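Local coordinates for protein beta-glycosidase (Bacteroides caccae, PDB 6T2R) that probably acts as an endo-beta-galactosidase of glycoside hydrolase family 16, cleaving mucin O-glycans to start mucin breakdown in the human gut, at residues K120-A125 with I232-G237; A125-P130 with G141-I146; I146-N151 with G238-T243; V156-H161 with N178-N183. One frame throughout, in Å; residues are numbered along the deposited sequence.

Interaction 1. Residues K120-A125 with I232-G237; sequences KGAWPA and IDMQLG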
loop_
_atom_site.group_PDB
_atom_site.type_symbol
_atom_site.label_atom_id
_atom_site.label_comp_id
_atom_site.label_asym_id
_atom_site.label_seq_id
_atom_site.Cartn_x
_atom_site.Cartn_y
_atom_site.Cartn_z
ATOM N N LYS A 120 2.375 -19.707 0.592
ATOM C CA LYS A 120 2.778 -19.751 2.010
ATOM C C LYS A 120 4.000 -18.841 2.165
ATOM O O LYS A 120 5.022 -19.057 1.441
ATOM C CB LYS A 120 3.066 -21.188 2.443
ATOM C CG LYS A 120 3.129 -21.381 3.951
ATOM C CD LYS A 120 3.991 -22.557 4.371
ATOM C CE LYS A 120 3.491 -23.281 5.608
ATOM N NZ LYS A 120 3.253 -22.339 6.731
ATOM N N GLY A 121 3.877 -17.832 3.033
ATOM C CA GLY A 121 4.938 -16.845 3.308
ATOM C C GLY A 121 4.818 -15.581 2.494
ATOM O O GLY A 121 5.576 -14.644 2.755
ATOM N N ALA A 122 3.868 -15.511 1.571
ATOM C CA ALA A 122 3.615 -14.264 0.812
ATOM C C ALA A 122 2.683 -13.323 1.617
ATOM O O ALA A 122 1.719 -13.798 2.285
ATOM C CB ALA A 122 3.082 -14.602 -0.558
ATOM N N TRP A 123 2.988 -12.022 1.565
ATOM C CA TRP A 123 2.180 -10.929 2.164
ATOM C C TRP A 123 2.397 -9.666 1.346
ATOM O O TRP A 123 2.982 -8.683 1.808
ATOM C CB TRP A 123 2.496 -10.751 3.652
ATOM C CG TRP A 123 3.925 -10.519 4.020
ATOM C CD1 TRP A 123 5.017 -11.229 3.614
ATOM C CD2 TRP A 123 4.409 -9.556 4.973
ATOM N NE1 TRP A 123 6.143 -10.752 4.226
ATOM C CE2 TRP A 123 5.803 -9.718 5.063
ATOM C CE3 TRP A 123 3.808 -8.547 5.723
ATOM C CZ2 TRP A 123 6.608 -8.910 5.864
ATOM C CZ3 TRP A 123 4.606 -7.747 6.523
ATOM C CH2 TRP A 123 5.986 -7.934 6.590
ATOM N N PRO A 124 1.890 -9.661 0.093
ATOM C CA PRO A 124 1.867 -8.445 -0.723
ATOM C C PRO A 124 1.085 -7.324 -0.021
ATOM O O PRO A 124 0.127 -7.629 0.636
ATOM C CB PRO A 124 1.117 -8.870 -1.983
ATOM C CG PRO A 124 0.250 -10.017 -1.471
ATOM C CD PRO A 124 1.171 -10.772 -0.550
ATOM N N ALA A 125 1.554 -6.087 -0.145
ATOM C CA ALA A 125 0.995 -4.921 0.558
ATOM C C ALA A 125 0.781 -3.758 -0.403
ATOM O O ALA A 125 1.514 -3.631 -1.411
ATOM C CB ALA A 125 1.891 -4.511 1.712
ATOM N N ILE A 232 3.576 -0.187 -3.382
ATOM C CA ILE A 232 2.907 -1.429 -3.859
ATOM C C ILE A 232 4.008 -2.467 -4.028
ATOM O O ILE A 232 4.946 -2.182 -4.807
ATOM C CB ILE A 232 2.143 -1.223 -5.178
ATOM C CG1 ILE A 232 1.134 -0.079 -5.069
ATOM C CG2 ILE A 232 1.482 -2.545 -5.553
ATOM C CD1 ILE A 232 0.474 0.335 -6.359
ATOM N N ASP A 233 3.980 -3.565 -3.275
ATOM C CA ASP A 233 5.177 -4.432 -3.296
ATOM C C ASP A 233 4.824 -5.814 -2.787
ATOM O O ASP A 233 4.055 -5.926 -1.818
ATOM C CB ASP A 233 6.331 -3.807 -2.491
ATOM C CG ASP A 233 6.055 -3.733 -0.995
ATOM O OD1 ASP A 233 5.254 -2.865 -0.581
ATOM O OD2 ASP A 233 6.589 -4.593 -0.274
ATOM N N MET A 234 5.364 -6.808 -3.482
ATOM C CA MET A 234 5.391 -8.210 -3.052
ATOM C C MET A 234 6.365 -8.292 -1.878
ATOM O O MET A 234 7.357 -7.508 -1.817
ATOM C CB MET A 234 5.826 -9.129 -4.199
ATOM C CG MET A 234 5.853 -10.611 -3.845
ATOM S SD MET A 234 4.341 -11.221 -3.108
ATOM C CE MET A 234 3.200 -11.137 -4.488
ATOM N N GLN A 235 6.048 -9.204 -0.973
ATOM C CA GLN A 235 6.760 -9.414 0.294
ATOM C C GLN A 235 6.729 -10.926 0.530
ATOM O O GLN A 235 5.679 -11.578 0.224
ATOM C CB GLN A 235 6.088 -8.595 1.410
ATOM C CG GLN A 235 6.212 -7.098 1.202
ATOM C CD GLN A 235 5.500 -6.220 2.207
ATOM O OE1 GLN A 235 4.755 -6.665 3.082
ATOM N NE2 GLN A 235 5.688 -4.943 2.031
ATOM N N LEU A 236 7.833 -11.460 1.047
ATOM C CA LEU A 236 7.967 -12.910 1.365
ATOM C C LEU A 236 8.645 -13.094 2.730
ATOM O O LEU A 236 9.776 -12.577 2.905
ATOM C CB LEU A 236 8.781 -13.590 0.254
ATOM C CG LEU A 236 8.027 -13.888 -1.041
ATOM C CD1 LEU A 236 8.991 -14.412 -2.113
ATOM C CD2 LEU A 236 6.892 -14.875 -0.799
ATOM N N GLY A 237 7.953 -13.761 3.660
ATOM C CA GLY A 237 8.469 -14.117 4.997
ATOM C C GLY A 237 8.482 -12.966 6.000
ATOM O O GLY A 237 8.416 -11.770 5.615
#
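A125 and D233 form an antiparallel hydrogen-bonded pair, the rung at which strand 125-130 begins and strand 228-233 ends. A125 N reaches D233 O at 3.0 Å, and the reciprocal D233 N to A125 O measures 3.1 Å. Beyond this rung the pairing is irregular, with a single bridge at A122 and L236. W123 N donates to Q235 O, and G237 N to G121 O at 2.7 Å. G121 and G237 both have positive phi, consistent with glycine at each position.

The main side-chain contact is Q235 against W123. Q235 CB sits 3.6 Å above the centroid of the five-membered ring, only 14° off its normal, a CH-pi contact; OE1 lies over the same indole toward the rim. The ring is turned there by a chi1 of 55°, with CG between the backbone N and the carbonyl carbon. At the indole edge, NE1 makes a weak, bent bond to G237 O (2.9 Å, 126°).

Apolar contacts are lighter: P124 CB meets M234 CE at 4.0 Å, and A122 CB meets L236 CD2 at 3.8 Å.

The buried junction joins the loop between strands 108-116 and 125-130 to the end of strand 228-233. P124 and M234 both pack on M253 of strand 251-263, while L236 touches Y92 and T94 of strand 92-98.

Interaction 2. Residues A125-P130 with G141-I146; sequences AIWTLP and GGEVDI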
loop_
_atom_site.group_PDB
_atom_site.type_symbol
_atom_site.label_atom_id
_atom_site.label_comp_id
_atom_site.label_asym_id
_atom_site.label_seq_id
_atom_site.Cartn_x
_atom_site.Cartn_y
_atom_site.Cartn_z
ATOM N N ALA A 125 1.554 -6.087 -0.145
ATOM C CA ALA A 125 0.995 -4.921 0.558
ATOM C C ALA A 125 0.781 -3.758 -0.403
ATOM O O ALA A 125 1.514 -3.631 -1.411
ATOM C CB ALA A 125 1.891 -4.511 1.712
ATOM N N ILE A 126 -0.198 -2.918 -0.078
ATOM C CA ILE A 126 -0.445 -1.588 -0.708
ATOM C C ILE A 126 -0.549 -0.605 0.451
ATOM O O ILE A 126 -1.384 -0.816 1.341
ATOM C CB ILE A 126 -1.734 -1.622 -1.553
ATOM C CG1 ILE A 126 -1.657 -2.694 -2.644
ATOM C CG2 ILE A 126 -2.044 -0.243 -2.106
ATOM C CD1 ILE A 126 -2.963 -3.033 -3.343
ATOM N N TRP A 127 0.258 0.442 0.464
ATOM C CA TRP A 127 0.363 1.236 1.695
ATOM C C TRP A 127 1.021 2.566 1.421
ATOM O O TRP A 127 1.619 2.733 0.326
ATOM C CB TRP A 127 1.084 0.405 2.753
ATOM C CG TRP A 127 2.468 -0.073 2.443
ATOM C CD1 TRP A 127 2.889 -0.906 1.440
ATOM C CD2 TRP A 127 3.618 0.124 3.294
ATOM N NE1 TRP A 127 4.227 -1.190 1.584
ATOM C CE2 TRP A 127 4.696 -0.567 2.702
ATOM C CE3 TRP A 127 3.831 0.843 4.484
ATOM C CZ2 TRP A 127 5.961 -0.568 3.264
ATOM C CZ3 TRP A 127 5.092 0.849 5.043
ATOM C CH2 TRP A 127 6.131 0.144 4.433
ATOM N N THR A 128 0.879 3.480 2.379
ATOM C CA THR A 128 1.433 4.838 2.288
ATOM C C THR A 128 2.190 5.216 3.559
ATOM O O THR A 128 1.859 4.746 4.649
ATOM C CB THR A 128 0.353 5.875 1.973
ATOM O OG1 THR A 128 -0.381 6.139 3.172
ATOM C CG2 THR A 128 -0.517 5.438 0.814
ATOM N N LEU A 129 3.199 6.052 3.330
ATOM C CA LEU A 129 4.139 6.653 4.297
ATOM C C LEU A 129 4.195 8.146 4.003
ATOM O O LEU A 129 3.801 8.563 2.926
ATOM C CB LEU A 129 5.506 5.982 4.129
ATOM C CG LEU A 129 5.588 4.561 4.688
ATOM C CD1 LEU A 129 6.965 4.006 4.464
ATOM C CD2 LEU A 129 5.208 4.524 6.166
ATOM N N PRO A 130 4.647 8.987 4.958
ATOM C CA PRO A 130 4.822 10.414 4.698
ATOM C C PRO A 130 5.779 10.677 3.539
ATOM O O PRO A 130 6.855 10.086 3.489
ATOM C CB PRO A 130 5.365 10.980 6.021
ATOM C CG PRO A 130 4.925 9.941 7.051
ATOM C CD PRO A 130 4.988 8.614 6.331
ATOM N N GLY A 141 5.309 9.609 12.237
ATOM C CA GLY A 141 4.769 10.249 11.020
ATOM C C GLY A 141 3.551 9.528 10.531
ATOM O O GLY A 141 2.808 10.087 9.666
ATOM N N GLY A 142 3.366 8.302 11.009
ATOM C CA GLY A 142 2.202 7.486 10.635
ATOM C C GLY A 142 2.495 6.523 9.492
ATOM O O GLY A 142 3.453 6.742 8.710
ATOM N N GLU A 143 1.647 5.511 9.374
ATOM C CA GLU A 143 1.655 4.493 8.300
ATOM C C GLU A 143 0.197 4.092 8.051
ATOM O O GLU A 143 -0.578 3.965 9.042
ATOM C CB GLU A 143 2.487 3.274 8.710
ATOM C CG GLU A 143 2.635 2.219 7.603
ATOM C CD GLU A 143 3.144 0.876 8.105
ATOM O OE1 GLU A 143 2.662 -0.156 7.652
ATOM O OE2 GLU A 143 4.023 0.879 8.962
ATOM N N VAL A 144 -0.169 3.944 6.779
ATOM C CA VAL A 144 -1.526 3.542 6.350
ATOM C C VAL A 144 -1.381 2.317 5.450
ATOM O O VAL A 144 -0.834 2.426 4.358
ATOM C CB VAL A 144 -2.233 4.700 5.639
ATOM C CG1 VAL A 144 -3.612 4.293 5.132
ATOM C CG2 VAL A 144 -2.329 5.919 6.541
ATOM N N ASP A 145 -1.865 1.188 5.925
ATOM C CA ASP A 145 -1.855 -0.091 5.177
ATOM C C ASP A 145 -3.198 -0.205 4.463
ATOM O O ASP A 145 -4.198 -0.500 5.117
ATOM C CB ASP A 145 -1.544 -1.222 6.162
ATOM C CG ASP A 145 -0.182 -1.043 6.817
ATOM O OD1 ASP A 145 0.659 -0.335 6.224
ATOM O OD2 ASP A 145 0.024 -1.601 7.904
ATOM N N ILE A 146 -3.235 0.056 3.168
ATOM C CA ILE A 146 -4.486 -0.070 2.355
ATOM C C ILE A 146 -4.779 -1.553 2.088
ATOM O O ILE A 146 -5.961 -1.925 2.013
ATOM C CB ILE A 146 -4.350 0.751 1.067
ATOM C CG1 ILE A 146 -3.953 2.196 1.388
ATOM C CG2 ILE A 146 -5.625 0.650 0.251
ATOM C CD1 ILE A 146 -3.580 3.080 0.210
#
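W127 and D145 form an antiparallel non-hydrogen-bonded pair, their CA atoms 4.3 Å apart and their side chains side by side on one face of the sheet. D145 OD1 comes to 3.6 Å from W127 CB, and its carboxylate plane stands 72° from the indole. E143 reaches the far ring of the same tryptophan: its chain runs extended, CG anti to the backbone N (chi1 -175°), and brings OE1 to 3.5 Å from W127 CE3. This approach is oblique, neither over the face nor at the edge. The indole is held at its other end, where NE1 donates to D233 OD1, and W57 packs against it edge-to-face. L129 CD2 lies alongside the aliphatic part of E143, 3.7 Å from CG.

T128 and V144 point together to the other face and form the hydrogen-bonded pair. T128 N to V144 O is 2.8 Å, and V144 N to T128 O completes the rung almost straight (172°). T128 OG1 lies 3.4 Å from V144 CB but has its polar partner in Q228 OE1; T128 CG2 turns to I146 CD1. The pairing then weakens: I146 N makes only a weak, bent bond to I126 O (2.7 Å), as the chain turns a corner at I146.

The chemistry is therefore divided by face: two carboxylates beside an indole on one, methyl groups and a threonine hydroxyl on the other. E143 OE2 is bonded to W138 NE1; D145 OD2 has a weak hydrogen bond to H161 NE2 and lies close to E148 OE1. E143 and D145 begin the ExDxxE pattern of family 16 hydrolases, consistent with an active-site face.

Interaction 3. Residues I146-N151 with G238-T243; sequences IMERLN and GSWVGT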
loop_
_atom_site.group_PDB
_atom_site.type_symbol
_atom_site.label_atom_id
_atom_site.label_comp_id
_atom_site.label_asym_id
_atom_site.label_seq_id
_atom_site.Cartn_x
_atom_site.Cartn_y
_atom_site.Cartn_z
ATOM N N ILE A 146 -3.235 0.056 3.168
ATOM C CA ILE A 146 -4.486 -0.070 2.355
ATOM C C ILE A 146 -4.779 -1.553 2.088
ATOM O O ILE A 146 -5.961 -1.925 2.013
ATOM C CB ILE A 146 -4.350 0.751 1.067
ATOM C CG1 ILE A 146 -3.953 2.196 1.388
ATOM C CG2 ILE A 146 -5.625 0.650 0.251
ATOM C CD1 ILE A 146 -3.580 3.080 0.210
ATOM N N MET A 147 -3.749 -2.404 1.994
ATOM C CA MET A 147 -3.940 -3.868 1.797
ATOM C C MET A 147 -2.714 -4.639 2.298
ATOM O O MET A 147 -1.584 -4.276 1.946
ATOM C CB MET A 147 -4.165 -4.140 0.308
ATOM C CG MET A 147 -4.654 -5.526 -0.041
ATOM S SD MET A 147 -3.377 -6.792 0.046
ATOM C CE MET A 147 -2.306 -6.274 -1.304
ATOM N N GLU A 148 -2.956 -5.686 3.079
ATOM C CA GLU A 148 -2.008 -6.778 3.384
ATOM C C GLU A 148 -2.761 -8.097 3.242
ATOM O O GLU A 148 -3.850 -8.173 3.773
ATOM C CB GLU A 148 -1.485 -6.540 4.783
ATOM C CG GLU A 148 -0.871 -5.161 4.888
ATOM C CD GLU A 148 0.086 -5.035 6.023
ATOM O OE1 GLU A 148 -0.378 -4.558 7.105
ATOM O OE2 GLU A 148 1.248 -5.433 5.830
ATOM N N ARG A 149 -2.262 -9.027 2.434
ATOM C CA ARG A 149 -2.869 -10.375 2.272
ATOM C C ARG A 149 -1.808 -11.445 2.589
ATOM O O ARG A 149 -0.811 -11.601 1.845
ATOM C CB ARG A 149 -3.511 -10.520 0.891
ATOM C CG ARG A 149 -4.652 -11.532 0.858
ATOM C CD ARG A 149 -4.229 -12.979 1.097
ATOM N NE ARG A 149 -3.509 -13.398 -0.081
ATOM C CZ ARG A 149 -4.061 -14.020 -1.122
ATOM N NH1 ARG A 149 -5.320 -14.413 -1.094
ATOM N NH2 ARG A 149 -3.335 -14.261 -2.196
ATOM N N LEU A 150 -2.069 -12.179 3.659
ATOM C CA LEU A 150 -1.184 -13.228 4.227
ATOM C C LEU A 150 -1.476 -14.578 3.569
ATOM O O LEU A 150 -2.648 -15.030 3.586
ATOM C CB LEU A 150 -1.459 -13.325 5.733
ATOM C CG LEU A 150 -0.566 -12.496 6.659
ATOM C CD1 LEU A 150 -0.249 -11.133 6.077
ATOM C CD2 LEU A 150 -1.201 -12.349 8.028
ATOM N N ASN A 151 -0.430 -15.251 3.104
ATOM C CA ASN A 151 -0.507 -16.701 2.811
ATOM C C ASN A 151 -1.587 -16.915 1.747
ATOM O O ASN A 151 -1.492 -16.291 0.675
ATOM C CB ASN A 151 -0.703 -17.482 4.122
ATOM C CG ASN A 151 0.519 -17.343 5.001
ATOM O OD1 ASN A 151 1.630 -17.672 4.574
ATOM N ND2 ASN A 151 0.343 -16.815 6.204
ATOM N N GLY A 238 8.619 -13.338 7.272
ATOM C CA GLY A 238 8.660 -12.439 8.437
ATOM C C GLY A 238 7.913 -13.079 9.592
ATOM O O GLY A 238 7.318 -14.168 9.407
ATOM N N SER A 239 7.919 -12.433 10.754
ATOM C CA SER A 239 7.402 -13.065 11.986
ATOM C C SER A 239 5.890 -13.142 11.852
ATOM O O SER A 239 5.334 -14.121 12.313
ATOM C CB SER A 239 7.843 -12.332 13.235
ATOM O OG SER A 239 7.971 -10.948 12.969
ATOM N N TRP A 240 5.265 -12.161 11.204
ATOM C CA TRP A 240 3.785 -12.100 11.084
ATOM C C TRP A 240 3.275 -13.191 10.126
ATOM O O TRP A 240 2.357 -13.955 10.487
ATOM C CB TRP A 240 3.332 -10.693 10.667
ATOM C CG TRP A 240 1.846 -10.541 10.631
ATOM C CD1 TRP A 240 0.949 -11.221 11.394
ATOM C CD2 TRP A 240 1.076 -9.650 9.803
ATOM N NE1 TRP A 240 -0.325 -10.822 11.096
ATOM C CE2 TRP A 240 -0.279 -9.854 10.129
ATOM C CE3 TRP A 240 1.394 -8.722 8.797
ATOM C CZ2 TRP A 240 -1.310 -9.162 9.502
ATOM C CZ3 TRP A 240 0.380 -8.001 8.199
ATOM C CH2 TRP A 240 -0.955 -8.223 8.547
ATOM N N VAL A 241 3.835 -13.287 8.933
ATOM C CA VAL A 241 3.239 -14.166 7.881
ATOM C C VAL A 241 3.660 -15.623 8.110
ATOM O O VAL A 241 2.893 -16.517 7.741
ATOM C CB VAL A 241 3.617 -13.670 6.479
ATOM C CG1 VAL A 241 5.112 -13.817 6.207
ATOM C CG2 VAL A 241 2.755 -14.337 5.421
ATOM N N GLY A 242 4.822 -15.852 8.718
ATOM C CA GLY A 242 5.315 -17.217 8.982
ATOM C C GLY A 242 6.292 -17.619 7.898
ATOM O O GLY A 242 6.761 -16.726 7.129
ATOM N N THR A 243 6.602 -18.903 7.806
ATOM C CA THR A 243 7.708 -19.379 6.939
ATOM C C THR A 243 7.234 -19.395 5.489
ATOM O O THR A 243 6.057 -19.654 5.224
ATOM C CB THR A 243 8.232 -20.759 7.367
ATOM O OG1 THR A 243 7.107 -21.641 7.441
ATOM C CG2 THR A 243 8.974 -20.734 8.690
#
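E148, the last residue of the ExDxxE signature of family 16 hydrolases, meets W240 just beyond the classic beta bulge in which I146 and M147 both face I126. The extra residue is characteristic of the bulged form of this signature, and the contact joins the strand that carries it to the loop between strands 228-233 and 251-263. E148 OE2 lies at the edge of the W240 indole, 3.6 Å from CZ3 and near the ring plane, with the carboxylate steeply inclined to the ring. The side chain of E148 also touches W123, so two indoles border it. This setting is consistent with the active-site region, since the second glutamate of the signature is the general acid/base in relatives.

L150 approaches the same indole over a face. Its CD2 stands 3.7 Å from the centroid of the five-membered ring and 28° off the normal, a CH-pi contact displaced toward the rim; CD2 to W240 CE2 is 3.4 Å. The other branch, CD1, lies nearer the six-membered ring, 3.8 Å from W240 CZ3. With CG anti to the backbone N (chi1 -176°), the W240 indole extends to L150, whose CD2 meets its face. Y157 adds an edge-to-face ring contact with W240.

Next to the ring contact, L150 CG packs on V241 CG2 at 4.0 Å. N151 then closes the contact with its amide, whose OD1 accepts from G121 N. The opposite end of that amide, ND2, donates to V241 O at 3.0 Å, almost straight (170°), on a carbonyl lone pair and within the plane of the amide.

Interaction 4. Residues V156-H161 with N178-N183; sequences VYQTVH and NTIPIN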
loop_
_atom_site.group_PDB
_atom_site.type_symbol
_atom_site.label_atom_id
_atom_site.label_comp_id
_atom_site.label_asym_id
_atom_site.label_seq_id
_atom_site.Cartn_x
_atom_site.Cartn_y
_atom_site.Cartn_z
ATOM N N VAL A 156 -8.268 -9.710 3.772
ATOM C CA VAL A 156 -7.104 -8.790 3.822
ATOM C C VAL A 156 -7.220 -7.992 5.114
ATOM O O VAL A 156 -8.346 -7.830 5.630
ATOM C CB VAL A 156 -7.019 -7.850 2.610
ATOM C CG1 VAL A 156 -6.855 -8.609 1.306
ATOM C CG2 VAL A 156 -8.200 -6.893 2.563
ATOM N N TYR A 157 -6.084 -7.504 5.576
ATOM C CA TYR A 157 -5.959 -6.546 6.697
ATOM C C TYR A 157 -5.887 -5.145 6.094
ATOM O O TYR A 157 -5.113 -4.912 5.136
ATOM C CB TYR A 157 -4.723 -6.873 7.530
ATOM C CG TYR A 157 -4.763 -8.219 8.217
ATOM C CD1 TYR A 157 -4.615 -9.400 7.499
ATOM C CD2 TYR A 157 -4.907 -8.316 9.585
ATOM C CE1 TYR A 157 -4.641 -10.638 8.116
ATOM C CE2 TYR A 157 -4.922 -9.549 10.222
ATOM C CZ TYR A 157 -4.788 -10.710 9.484
ATOM O OH TYR A 157 -4.812 -11.920 10.098
ATOM N N GLN A 158 -6.635 -4.230 6.686
ATOM C CA GLN A 158 -6.387 -2.785 6.544
ATOM C C GLN A 158 -6.044 -2.248 7.947
ATOM O O GLN A 158 -6.704 -2.679 8.934
ATOM C CB GLN A 158 -7.601 -2.164 5.859
ATOM C CG GLN A 158 -7.852 -2.739 4.455
ATOM C CD GLN A 158 -8.991 -2.039 3.748
ATOM O OE1 GLN A 158 -10.152 -2.166 4.163
ATOM N NE2 GLN A 158 -8.670 -1.277 2.706
ATOM N N THR A 159 -5.026 -1.383 8.056
ATOM C CA THR A 159 -4.398 -1.025 9.358
ATOM C C THR A 159 -3.753 0.354 9.302
ATOM O O THR A 159 -3.411 0.793 8.205
ATOM C CB THR A 159 -3.297 -2.007 9.754
ATOM O OG1 THR A 159 -3.684 -3.316 9.368
ATOM C CG2 THR A 159 -3.059 -2.010 11.246
ATOM N N VAL A 160 -3.660 1.015 10.457
ATOM C CA VAL A 160 -2.841 2.244 10.657
ATOM C C VAL A 160 -1.839 1.904 11.747
ATOM O O VAL A 160 -2.161 1.092 12.624
ATOM C CB VAL A 160 -3.639 3.527 11.004
ATOM C CG1 VAL A 160 -4.695 3.832 9.966
ATOM C CG2 VAL A 160 -4.301 3.482 12.377
ATOM N N HIS A 161 -0.673 2.517 11.671
ATOM C CA HIS A 161 0.343 2.518 12.753
ATOM C C HIS A 161 0.759 3.960 13.018
ATOM O O HIS A 161 0.823 4.774 12.028
ATOM C CB HIS A 161 1.540 1.668 12.325
ATOM C CG HIS A 161 1.111 0.343 11.860
ATOM N ND1 HIS A 161 0.904 -0.679 12.735
ATOM C CD2 HIS A 161 0.799 -0.116 10.632
ATOM C CE1 HIS A 161 0.523 -1.746 12.056
ATOM N NE2 HIS A 161 0.428 -1.417 10.780
ATOM N N ASN A 178 -8.621 -3.797 10.933
ATOM C CA ASN A 178 -9.739 -4.751 10.781
ATOM C C ASN A 178 -9.538 -5.545 9.491
ATOM O O ASN A 178 -9.028 -4.991 8.510
ATOM C CB ASN A 178 -11.084 -4.009 10.802
ATOM C CG ASN A 178 -12.230 -4.914 11.193
ATOM O OD1 ASN A 178 -12.093 -5.655 12.134
ATOM N ND2 ASN A 178 -13.346 -4.855 10.483
ATOM N N THR A 179 -10.010 -6.784 9.482
ATOM C CA THR A 179 -10.037 -7.661 8.294
ATOM C C THR A 179 -11.402 -7.593 7.633
ATOM O O THR A 179 -12.373 -7.219 8.270
ATOM C CB THR A 179 -9.703 -9.115 8.631
ATOM O OG1 THR A 179 -10.777 -9.551 9.450
ATOM C CG2 THR A 179 -8.379 -9.283 9.327
ATOM N N ILE A 180 -11.410 -7.863 6.344
ATOM C CA ILE A 180 -12.622 -7.943 5.503
ATOM C C ILE A 180 -12.360 -9.010 4.439
ATOM O O ILE A 180 -11.222 -9.207 4.003
ATOM C CB ILE A 180 -12.976 -6.553 4.943
ATOM C CG1 ILE A 180 -14.296 -6.581 4.174
ATOM C CG2 ILE A 180 -11.847 -5.963 4.110
ATOM C CD1 ILE A 180 -15.014 -5.267 4.149
ATOM N N PRO A 181 -13.371 -9.829 4.096
ATOM C CA PRO A 181 -13.195 -10.859 3.080
ATOM C C PRO A 181 -12.974 -10.215 1.712
ATOM O O PRO A 181 -13.504 -9.111 1.487
ATOM C CB PRO A 181 -14.507 -11.680 3.087
ATOM C CG PRO A 181 -15.201 -11.287 4.394
ATOM C CD PRO A 181 -14.701 -9.889 4.720
ATOM N N ILE A 182 -12.283 -10.964 0.850
ATOM C CA ILE A 182 -12.092 -10.636 -0.588
ATOM C C ILE A 182 -12.529 -11.822 -1.459
ATOM O O ILE A 182 -12.715 -12.924 -0.938
ATOM C CB ILE A 182 -10.619 -10.250 -0.849
ATOM C CG1 ILE A 182 -9.670 -11.410 -0.565
ATOM C CG2 ILE A 182 -10.231 -9.008 -0.041
ATOM C CD1 ILE A 182 -8.322 -11.232 -1.199
ATOM N N ASN A 183 -12.652 -11.584 -2.761
ATOM C CA ASN A 183 -12.729 -12.646 -3.791
ATOM C C ASN A 183 -11.294 -12.971 -4.158
ATOM O O ASN A 183 -10.703 -12.272 -4.959
ATOM C CB ASN A 183 -13.560 -12.183 -4.989
ATOM C CG ASN A 183 -14.923 -11.699 -4.567
ATOM O OD1 ASN A 183 -15.276 -10.549 -4.797
ATOM N ND2 ASN A 183 -15.661 -12.551 -3.881
#
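V156 and Q158 are held to I180 and N178 by two pairs of backbone hydrogen bonds, the antiparallel ladder of two neighbouring strands in the beta-sandwich (jelly-roll) fold of family 16 hydrolases. V156 N to I180 O is 3.0 Å and the return bond, I180 N to V156 O, 3.1 Å. At the other end, Q158 N reaches N178 O at 3.1 Å and almost straight (175°); N178 N to Q158 O is 3.0 Å. The N-to-C directions of the short strand axes are 147° apart, so the antiparallel pair is twisted, and the ladder covers just three residue pairs.

The amide of Q158 looks past the ladder: NE2 donates to I146 O and H202 O, and OE1 accepts from N208 ND2, which also bonds N178 O. These bonds tie the pair to strands 198-203 and 206-212 and to the corner after strand 143-145.

Between the two rungs, Y157 and T179 form the non-hydrogen-bonded pair, side by side on the face away from V156, Q158, N178 and I180. T179 CG2 sits over the phenol, 3.6 Å from the ring centroid and 15° off its normal, a CH-pi contact.

On the other face V156 packs with both branches. CG2 lies 4.1 Å from I180 CG2, the two side chains running the same way, whereas I182 comes in at about a right angle, beyond the last rung. Its CG2 touches V156 CG1 at 3.7 Å.

Interactions 1 and 3 lie closest, their centres about 6 Å apart, and their segments alternate along the chain; N151 bonds the backbone of G121 and A122 between them. Interaction 2 is nested within the loop closed by interaction 1 and shares A125 with it and I146 with interaction 3. Interaction 4 is nested within the loops closed by both 1 and 3, its centre about 13 Å from that of interaction 2 and about 11 Å from that of interaction 3. Strands 228-233, 125-130, 143-145, 155-161 and 177-181 pair successively. The contacts thus set the signature strand between its neighbours, with loop aromatics W123 and W240 beside its end, consistent with shaping a glycan-binding cleft.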